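Local coordinates for protein betaine aldehyde dehydrogenase (Staphylococcus aureus subsp. aureus COL, PDB 4QTO) that catalyses the NAD-dependent oxidation of betaine aldehyde to glycine betaine, as a member of the aldehyde dehydrogenase family, at residues D251-T256 and N272-A277; V174-P179 and W189-A194; I276-G281 and S486-E491. All blocks are in the same frame, centred on the assembly; numbering follows the deposited sequence. Where two conformers were deposited one is given.

Interaction 1 (D251-T256 and N272-A277). With NA (sodium ion), chain L.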
loop_
_atom_site.group_PDB
_atom_site.type_symbol
_atom_site.label_atom_id
_atom_site.label_comp_id
_atom_site.label_asym_id
_atom_site.label_seq_id
_atom_site.Cartn_x
_atom_site.Cartn_y
_atom_site.Cartn_z
ATOM N N ASP A 251 -24.252 -0.503 -11.395
ATOM C CA ASP A 251 -22.929 -1.149 -11.360
ATOM C C ASP A 251 -22.619 -1.874 -10.038
ATOM O O ASP A 251 -21.795 -2.777 -10.012
ATOM C CB ASP A 251 -21.851 -0.118 -11.664
ATOM C CG ASP A 251 -21.998 0.466 -13.058
ATOM O OD1 ASP A 251 -21.911 -0.293 -14.068
ATOM O OD2 ASP A 251 -22.284 1.695 -13.148
ATOM N N LEU A 252 -23.277 -1.457 -8.945
ATOM C CA LEU A 252 -23.107 -2.089 -7.634
ATOM C C LEU A 252 -24.413 -1.974 -6.873
ATOM O O LEU A 252 -25.006 -0.889 -6.813
ATOM C CB LEU A 252 -22.018 -1.377 -6.813
ATOM C CG LEU A 252 -21.875 -1.765 -5.328
ATOM C CD1 LEU A 252 -21.338 -3.164 -5.167
ATOM C CD2 LEU A 252 -21.003 -0.761 -4.595
ATOM N N VAL A 253 -24.837 -3.091 -6.293
ATOM C CA VAL A 253 -25.988 -3.129 -5.385
ATOM C C VAL A 253 -25.396 -3.394 -3.995
ATOM O O VAL A 253 -24.705 -4.402 -3.785
ATOM C CB VAL A 253 -26.957 -4.269 -5.731
ATOM C CG1 VAL A 253 -28.115 -4.277 -4.719
ATOM C CG2 VAL A 253 -27.439 -4.123 -7.141
ATOM N N SER A 254 -25.628 -2.485 -3.053
ATOM C CA SER A 254 -25.135 -2.597 -1.679
ATOM C C SER A 254 -26.354 -2.726 -0.746
ATOM O O SER A 254 -27.098 -1.764 -0.608
ATOM C CB SER A 254 -24.278 -1.405 -1.280
ATOM O OG SER A 254 -23.812 -1.563 0.054
ATOM N N PHE A 255 -26.501 -3.867 -0.095
ATOM C CA PHE A 255 -27.685 -4.163 0.735
ATOM C C PHE A 255 -27.274 -4.618 2.122
ATOM O O PHE A 255 -26.376 -5.443 2.262
ATOM C CB PHE A 255 -28.499 -5.256 0.066
ATOM C CG PHE A 255 -29.588 -5.820 0.927
ATOM C CD1 PHE A 255 -30.840 -5.222 0.981
ATOM C CD2 PHE A 255 -29.357 -6.943 1.704
ATOM C CE1 PHE A 255 -31.829 -5.742 1.784
ATOM C CE2 PHE A 255 -30.358 -7.477 2.490
ATOM C CZ PHE A 255 -31.591 -6.872 2.535
ATOM N N THR A 256 -27.922 -4.038 3.130
ATOM C CA THR A 256 -27.747 -4.436 4.506
ATOM C C THR A 256 -29.156 -4.773 5.011
ATOM O O THR A 256 -30.053 -3.934 4.909
ATOM C CB THR A 256 -27.099 -3.325 5.339
ATOM O OG1 THR A 256 -25.776 -3.077 4.819
ATOM C CG2 THR A 256 -26.987 -3.751 6.794
ATOM N N ASN A 272 -27.721 -9.010 -14.500
ATOM C CA ASN A 272 -26.840 -8.104 -15.206
ATOM C C ASN A 272 -25.377 -8.249 -14.752
ATOM O O ASN A 272 -24.547 -7.381 -15.050
ATOM C CB ASN A 272 -27.324 -6.670 -15.039
ATOM C CG ASN A 272 -28.683 -6.451 -15.659
ATOM O OD1 ASN A 272 -29.684 -6.310 -14.961
ATOM N ND2 ASN A 272 -28.740 -6.493 -16.947
ATOM N N VAL A 273 -25.059 -9.354 -14.089
ATOM C CA VAL A 273 -23.704 -9.622 -13.601
ATOM C C VAL A 273 -23.225 -8.416 -12.794
ATOM O O VAL A 273 -22.054 -7.974 -12.862
ATOM C CB VAL A 273 -22.715 -9.908 -14.743
ATOM C CG1 VAL A 273 -21.531 -10.682 -14.201
ATOM C CG2 VAL A 273 -23.353 -10.711 -15.859
ATOM N N THR A 274 -24.094 -7.921 -11.930
ATOM C CA THR A 274 -23.804 -6.719 -11.160
ATOM C C THR A 274 -23.079 -6.997 -9.851
ATOM O O THR A 274 -23.407 -7.925 -9.146
ATOM C CB THR A 274 -25.122 -5.994 -10.875
ATOM O OG1 THR A 274 -25.805 -5.723 -12.104
ATOM C CG2 THR A 274 -24.898 -4.688 -10.139
ATOM N N ASN A 275 -22.060 -6.196 -9.545
ATOM C CA ASN A 275 -21.342 -6.341 -8.295
ATOM C C ASN A 275 -22.324 -6.273 -7.125
ATOM O O ASN A 275 -23.271 -5.475 -7.160
ATOM C CB ASN A 275 -20.365 -5.167 -8.102
ATOM C CG ASN A 275 -19.217 -5.160 -9.092
ATOM O OD1 ASN A 275 -18.279 -5.979 -8.993
ATOM N ND2 ASN A 275 -19.233 -4.199 -10.009
ATOM N N ILE A 276 -22.130 -7.119 -6.119
ATOM C CA ILE A 276 -22.958 -7.021 -4.919
ATOM C C ILE A 276 -22.096 -6.932 -3.674
ATOM O O ILE A 276 -21.001 -7.510 -3.581
ATOM C CB ILE A 276 -24.032 -8.093 -4.691
ATOM C CG1 ILE A 276 -23.447 -9.442 -4.263
ATOM C CG2 ILE A 276 -24.973 -8.181 -5.879
ATOM C CD1 ILE A 276 -22.719 -10.208 -5.344
ATOM N N ALA A 277 -22.625 -6.170 -2.735
ATOM C CA ALA A 277 -22.016 -6.001 -1.404
ATOM C C ALA A 277 -23.203 -6.270 -0.466
ATOM O O ALA A 277 -24.263 -5.656 -0.620
ATOM C CB ALA A 277 -21.437 -4.625 -1.175
HETATM NA NA NA L . -20.224 -6.722 -13.468
HETATM O O HOH W 1 -21.240 -4.709 -12.863
HETATM O O HOH W 2 -18.177 -5.550 -13.035
#
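Strands 252-256 and 275-279 are the two parallel arms of a beta-alpha-beta unit in the Rossmann-type sheet, and here Val253 and Phe255 knit to Asn275 and Ala277 in the regular parallel pattern. Val253 uses both backbone polar groups: its N reaches Asn275 O at 3.0 Å, and its O receives Ala277 N at 2.9 Å. Phe255 N then bonds to Ala277 O, and three CA-H...O contacts fill in between these links.

At the N-terminal end a side chain takes over. Asn275 ND2 donates to Asp251 O at 2.9 Å, almost straight (164° at the hydrogen), with the oxygen lying close to the plane of the amide. Asn275 CG stands beside the residue's own backbone N (chi1 -68°), which brings the amide to Asp251 O. Asn275 N makes only a weak, 3.5 Å bond to the same oxygen, so asparagine suits the start of the pairing by supplying the good bond from its side chain. Leu252 CD1 lies 3.7 Å from Asn275 CB, the two side chains crossing nearly at right angles. On the other face, Thr274 turns its methyl CG2 to Val253 CG2 at 4.0 Å. Just before this, Val273 closes helix 259-269 in a Schellman motif and gives its carbonyl oxygen to a sodium ion at 2.3 Å, with two waters and the backbone O atoms of Lys484 and Gly487 of a second subunit as the other ligands.

Helix 259-269 packs on the Val253 and Phe255 face through Ile265, while strand 162-177 flanks strand 252-256 on its other edge.

Interaction 2 (V174-P179 and W189-A194); sequences VTQITP and WKIAPA
Gln176 and Lys190 run alongside each other head to tail where strand 162-177 meets helix 183-197, the first strand and the helix of a beta-alpha-beta crossover that continues into strand 200-204. The short segments run nearly antiparallel, at 160°, with their axes 9.5 Å apart.

Contact is mostly between the aliphatic parts of these two long polar residues. Gln176 CB lies 3.8 Å from Lys190 CD, and farther out its amide carbon CD comes to 3.7 Å from Lys190 CB. The lysine chain, extended as far as CE, next passes alongside the methyl CG2 of Thr178, while CE also approaches the backbone O of Ile177 at 3.6 Å. Threonine suits this spot because its methyl offers the lysine an apolar flank. Ala194, one helical turn after Lys190, is small enough to let the glutamine amide lie against its CB.

What positions the lysine is the polar group at its end. A bend at the last torsion (chi4 -61°) sets NZ for a salt bridge to Glu491 OE2 and hydrogen bonds to Ser254 OG and Thr256 OG1, so that three oxygens grip it. Leu201 and Met203 of strand 200-204 flank the glutamine, whose NE2 is also hydrogen-bonded to Tyr500 OH. Gln176 OE1, though buried, has no polar partner in the model. Toward the helix, Gln176 NE2 makes just a weak bond to Lys190 O: the distance is 3.0 Å, but the angle at the hydrogen is a bent 124°.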
loop_
_atom_site.group_PDB
_atom_site.type_symbol
_atom_site.label_atom_id
_atom_site.label_comp_id
_atom_site.label_asym_id
_atom_site.label_seq_id
_atom_site.Cartn_x
_atom_site.Cartn_y
_atom_site.Cartn_z
ATOM N N VAL A 174 -24.671 3.318 -8.148
ATOM C CA VAL A 174 -24.834 2.379 -7.058
ATOM C C VAL A 174 -26.212 2.495 -6.424
ATOM O O VAL A 174 -26.714 3.613 -6.242
ATOM C CB VAL A 174 -23.806 2.626 -5.937
ATOM C CG1 VAL A 174 -23.932 1.543 -4.863
ATOM C CG2 VAL A 174 -22.394 2.675 -6.508
ATOM N N THR A 175 -26.814 1.353 -6.107
ATOM C CA THR A 175 -28.085 1.319 -5.376
ATOM C C THR A 175 -27.730 0.863 -3.952
ATOM O O THR A 175 -26.868 -0.011 -3.733
ATOM C CB THR A 175 -29.170 0.493 -6.027
ATOM O OG1 THR A 175 -28.703 -0.826 -6.217
ATOM C CG2 THR A 175 -29.583 1.128 -7.352
ATOM N N GLN A 176 -28.392 1.471 -2.976
ATOM C CA GLN A 176 -28.044 1.304 -1.579
ATOM C C GLN A 176 -29.332 1.091 -0.792
ATOM O O GLN A 176 -30.217 1.945 -0.833
ATOM C CB GLN A 176 -27.284 2.530 -1.081
ATOM C CG GLN A 176 -25.980 2.775 -1.846
ATOM C CD GLN A 176 -25.283 4.067 -1.493
ATOM O OE1 GLN A 176 -25.910 5.076 -1.216
ATOM N NE2 GLN A 176 -23.958 4.028 -1.534
ATOM N N ILE A 177 -29.415 -0.021 -0.080
ATOM C CA ILE A 177 -30.651 -0.411 0.663
ATOM C C ILE A 177 -30.236 -0.660 2.099
ATOM O O ILE A 177 -29.359 -1.481 2.368
ATOM C CB ILE A 177 -31.298 -1.653 0.031
ATOM C CG1 ILE A 177 -31.711 -1.338 -1.413
ATOM C CG2 ILE A 177 -32.466 -2.110 0.867
ATOM C CD1 ILE A 177 -32.101 -2.566 -2.222
ATOM N N THR A 178 -30.808 0.122 3.021
ATOM C CA THR A 178 -30.419 0.104 4.414
ATOM C C THR A 178 -31.493 -0.473 5.346
ATOM O O THR A 178 -32.684 -0.533 4.990
ATOM C CB THR A 178 -30.037 1.531 4.859
ATOM O OG1 THR A 178 -31.071 2.423 4.436
ATOM C CG2 THR A 178 -28.759 1.977 4.193
ATOM N N PRO A 179 -31.077 -0.905 6.545
ATOM C CA PRO A 179 -31.976 -1.580 7.504
ATOM C C PRO A 179 -32.610 -0.643 8.511
ATOM O O PRO A 179 -32.246 0.543 8.621
ATOM C CB PRO A 179 -31.010 -2.536 8.219
ATOM C CG PRO A 179 -29.810 -1.729 8.331
ATOM C CD PRO A 179 -29.693 -0.953 7.045
ATOM N N TRP A 189 -22.438 4.673 6.120
ATOM C CA TRP A 189 -21.426 3.711 5.670
ATOM C C TRP A 189 -21.405 3.509 4.154
ATOM O O TRP A 189 -20.377 3.146 3.583
ATOM C CB TRP A 189 -21.654 2.353 6.343
ATOM C CG TRP A 189 -21.363 2.269 7.821
ATOM C CD1 TRP A 189 -21.235 3.291 8.708
ATOM C CD2 TRP A 189 -21.308 1.060 8.596
ATOM N NE1 TRP A 189 -21.034 2.786 9.973
ATOM C CE2 TRP A 189 -21.053 1.416 9.915
ATOM C CE3 TRP A 189 -21.392 -0.301 8.264
ATOM C CZ2 TRP A 189 -20.937 0.470 10.930
ATOM C CZ3 TRP A 189 -21.242 -1.244 9.281
ATOM C CH2 TRP A 189 -21.018 -0.840 10.579
ATOM N N LYS A 190 -22.549 3.719 3.530
ATOM C CA LYS A 190 -22.716 3.601 2.104
ATOM C C LYS A 190 -22.543 4.936 1.368
ATOM O O LYS A 190 -21.819 5.009 0.358
ATOM C CB LYS A 190 -24.091 2.972 1.786
ATOM C CG LYS A 190 -24.334 1.619 2.466
ATOM C CD LYS A 190 -25.609 0.980 1.974
ATOM C CE LYS A 190 -26.016 -0.266 2.737
ATOM N NZ LYS A 190 -25.023 -1.346 2.666
ATOM N N ILE A 191 -23.162 6.006 1.880
ATOM C CA ILE A 191 -23.110 7.291 1.211
ATOM C C ILE A 191 -21.707 7.850 1.197
ATOM O O ILE A 191 -21.237 8.366 0.160
ATOM C CB ILE A 191 -24.020 8.314 1.918
ATOM C CG1 ILE A 191 -25.492 7.933 1.712
ATOM C CG2 ILE A 191 -23.804 9.704 1.388
ATOM C CD1 ILE A 191 -26.402 8.647 2.679
ATOM N N ALA A 192 -21.012 7.770 2.331
ATOM C CA ALA A 192 -19.717 8.444 2.433
ATOM C C ALA A 192 -18.714 7.987 1.382
ATOM O O ALA A 192 -18.120 8.830 0.678
ATOM C CB ALA A 192 -19.161 8.345 3.833
ATOM N N PRO A 193 -18.483 6.665 1.228
ATOM C CA PRO A 193 -17.534 6.269 0.181
ATOM C C PRO A 193 -18.054 6.486 -1.218
ATOM O O PRO A 193 -17.281 6.776 -2.117
ATOM C CB PRO A 193 -17.296 4.779 0.469
ATOM C CG PRO A 193 -18.534 4.337 1.203
ATOM C CD PRO A 193 -18.859 5.519 2.077
ATOM N N ALA A 194 -19.354 6.352 -1.441
ATOM C CA ALA A 194 -19.903 6.547 -2.777
ATOM C C ALA A 194 -19.626 7.974 -3.230
ATOM O O ALA A 194 -19.176 8.215 -4.353
ATOM C CB ALA A 194 -21.393 6.278 -2.796
#

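Interaction 3 (I276-G281 and S486-E491); sequences IALELG and SGIGRE. With NA (sodium ion), chain E.
A short antiparallel strand, 487-488, joins the Rossmann-type sheet along strand 275-279 and carries one ligand of a sodium site at a subunit interface. Leu278 and Ile488 form its hydrogen-bonded pair: Leu278 N meets a lone pair of Ile488 O at 2.9 Å, and Ile488 N returns a bond to Leu278 O. Glu279 and Gly487 follow as the non-hydrogen-bonded pair. With no side chain, Gly487 can take its unusual backbone angles (phi 157°) and lets its CA come within 3.1 Å of Leu278 O.

Ser486 closes the pairing. Its carbonyl oxygen takes Leu280 N at 2.8 Å, from above the carbonyl plane, and its hydroxyl donates to Gly281 O at 2.6 Å, in the carbonyl plane. OG stands beside the backbone N (chi1 -75°), which brings it to Gly281 O; a short hydroxyl suits a place where it also meets Gly441 N. In one of its two conformers, Glu279 accepts Gly281 N at OE2 and Trp480 NE1 at OE1. The Gly281 end lies near the active site, where a PEG molecule is bound.

On the apolar face Ile488 CD1 lies near the CD1 of Ile276 (4.2 Å in one conformer of Ile276), with Leu278 CD1 and Met266 of helix 259-269 close by. A water bridges Leu278 O and Gly489 O.

Gly487 O binds the sodium ion at 2.3 Å, together with two waters, Lys484 O of the same chain and Val273 O of a second subunit. Every protein ligand is a neutral backbone carbonyl, which suits a weakly polarising monovalent cation and ties its position to the two main chains.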
loop_
_atom_site.group_PDB
_atom_site.type_symbol
_atom_site.label_atom_id
_atom_site.label_comp_id
_atom_site.label_asym_id
_atom_site.label_seq_id
_atom_site.Cartn_x
_atom_site.Cartn_y
_atom_site.Cartn_z
ATOM N N ILE A 276 -22.130 -7.119 -6.119
ATOM C CA ILE A 276 -22.958 -7.021 -4.919
ATOM C C ILE A 276 -22.096 -6.932 -3.674
ATOM O O ILE A 276 -21.001 -7.510 -3.581
ATOM C CB ILE A 276 -24.032 -8.093 -4.691
ATOM C CG1 ILE A 276 -23.447 -9.442 -4.263
ATOM C CG2 ILE A 276 -24.973 -8.181 -5.879
ATOM C CD1 ILE A 276 -22.719 -10.208 -5.344
ATOM N N ALA A 277 -22.625 -6.170 -2.735
ATOM C CA ALA A 277 -22.016 -6.001 -1.404
ATOM C C ALA A 277 -23.203 -6.270 -0.466
ATOM O O ALA A 277 -24.263 -5.656 -0.620
ATOM C CB ALA A 277 -21.437 -4.625 -1.175
ATOM N N LEU A 278 -23.055 -7.248 0.415
ATOM C CA LEU A 278 -24.125 -7.653 1.335
ATOM C C LEU A 278 -23.650 -7.735 2.781
ATOM O O LEU A 278 -22.553 -8.210 3.041
ATOM C CB LEU A 278 -24.626 -9.059 0.974
ATOM C CG LEU A 278 -25.144 -9.273 -0.447
ATOM C CD1 LEU A 278 -25.388 -10.750 -0.682
ATOM C CD2 LEU A 278 -26.383 -8.469 -0.734
ATOM N N GLU A 279 -24.488 -7.269 3.709
ATOM C CA GLU A 279 -24.226 -7.448 5.148
ATOM C C GLU A 279 -25.545 -7.954 5.689
ATOM O O GLU A 279 -26.554 -7.233 5.686
ATOM C CB GLU A 279 -23.763 -6.217 5.871
ATOM C CG GLU A 279 -22.871 -6.542 7.089
ATOM C CD GLU A 279 -23.582 -6.647 8.426
ATOM O OE1 GLU A 279 -23.325 -5.777 9.284
ATOM O OE2 GLU A 279 -24.425 -7.537 8.628
ATOM N N LEU A 280 -25.530 -9.198 6.138
ATOM C CA LEU A 280 -26.740 -9.909 6.520
ATOM C C LEU A 280 -26.908 -10.401 7.948
ATOM O O LEU A 280 -27.761 -11.249 8.205
ATOM C CB LEU A 280 -26.864 -11.095 5.589
ATOM C CG LEU A 280 -26.698 -10.828 4.090
ATOM C CD1 LEU A 280 -26.813 -12.112 3.271
ATOM C CD2 LEU A 280 -27.717 -9.832 3.604
ATOM N N GLY A 281 -26.145 -9.857 8.860
ATOM C CA GLY A 281 -26.322 -10.258 10.252
ATOM C C GLY A 281 -25.503 -11.462 10.602
ATOM O O GLY A 281 -24.709 -11.938 9.809
ATOM N N SER A 486 -22.854 -14.368 6.416
ATOM C CA SER A 486 -23.023 -13.024 6.964
ATOM C C SER A 486 -22.861 -11.932 5.917
ATOM O O SER A 486 -23.164 -10.776 6.189
ATOM C CB SER A 486 -22.128 -12.780 8.164
ATOM O OG SER A 486 -22.659 -13.467 9.297
ATOM N N GLY A 487 -22.360 -12.270 4.732
ATOM C CA GLY A 487 -22.239 -11.270 3.686
ATOM C C GLY A 487 -21.232 -11.528 2.601
ATOM O O GLY A 487 -20.675 -12.618 2.492
ATOM N N ILE A 488 -21.075 -10.512 1.760
ATOM C CA ILE A 488 -20.073 -10.437 0.708
ATOM C C ILE A 488 -19.516 -9.019 0.781
ATOM O O ILE A 488 -20.273 -8.038 0.756
ATOM C CB ILE A 488 -20.654 -10.729 -0.689
ATOM C CG1 ILE A 488 -21.063 -12.210 -0.772
ATOM C CG2 ILE A 488 -19.656 -10.384 -1.794
ATOM C CD1 ILE A 488 -21.768 -12.597 -2.034
ATOM N N GLY A 489 -18.194 -8.916 0.809
ATOM C CA GLY A 489 -17.541 -7.616 0.809
ATOM C C GLY A 489 -17.372 -6.998 2.190
ATOM O O GLY A 489 -17.616 -7.613 3.224
ATOM N N ARG A 490 -16.922 -5.738 2.170
ATOM C CA ARG A 490 -16.699 -5.033 3.398
ATOM C C ARG A 490 -17.201 -3.587 3.292
ATOM O O ARG A 490 -17.221 -2.999 2.214
ATOM C CB ARG A 490 -15.192 -4.954 3.749
ATOM C CG ARG A 490 -14.537 -6.255 4.159
ATOM C CD ARG A 490 -15.046 -6.741 5.486
ATOM N NE ARG A 490 -14.439 -7.968 5.975
ATOM C CZ ARG A 490 -14.834 -9.195 5.600
ATOM N NH1 ARG A 490 -15.819 -9.352 4.708
ATOM N NH2 ARG A 490 -14.269 -10.258 6.117
ATOM N N GLU A 491 -17.595 -3.054 4.433
ATOM C CA GLU A 491 -17.890 -1.643 4.597
ATOM C C GLU A 491 -16.887 -1.072 5.580
ATOM O O GLU A 491 -16.312 -1.810 6.406
ATOM C CB GLU A 491 -19.309 -1.410 5.031
ATOM C CG GLU A 491 -20.259 -1.755 3.884
ATOM C CD GLU A 491 -21.708 -1.346 4.123
ATOM O OE1 GLU A 491 -22.183 -1.405 5.248
ATOM O OE2 GLU A 491 -22.364 -0.985 3.151
HETATM NA NA NA E . -20.111 -14.832 2.053
HETATM O O HOH W 3 -20.055 -8.432 4.479
HETATM O O HOH W 4 -18.723 -16.744 1.460
HETATM O O HOH W 5 -18.052 -13.769 2.781
#

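All three contacts are buried and belong to one sheet, but they use it differently. Interactions 1 and 3 join strand to strand, the first parallel and the second antiparallel, and they share strand 275-279 and its residues Ile276 and Ala277; backbone bonds dominate both. Interaction 2 instead packs a helix on the sheet through side chains, with one weak hydrogen bond. It is tied to the others by Lys190, which reaches both other contacts through its NZ. Interactions 1 and 3 also reach a second subunit through sodium, each supplying one carbonyl ligand, whereas interaction 2 lies wholly within its own chain.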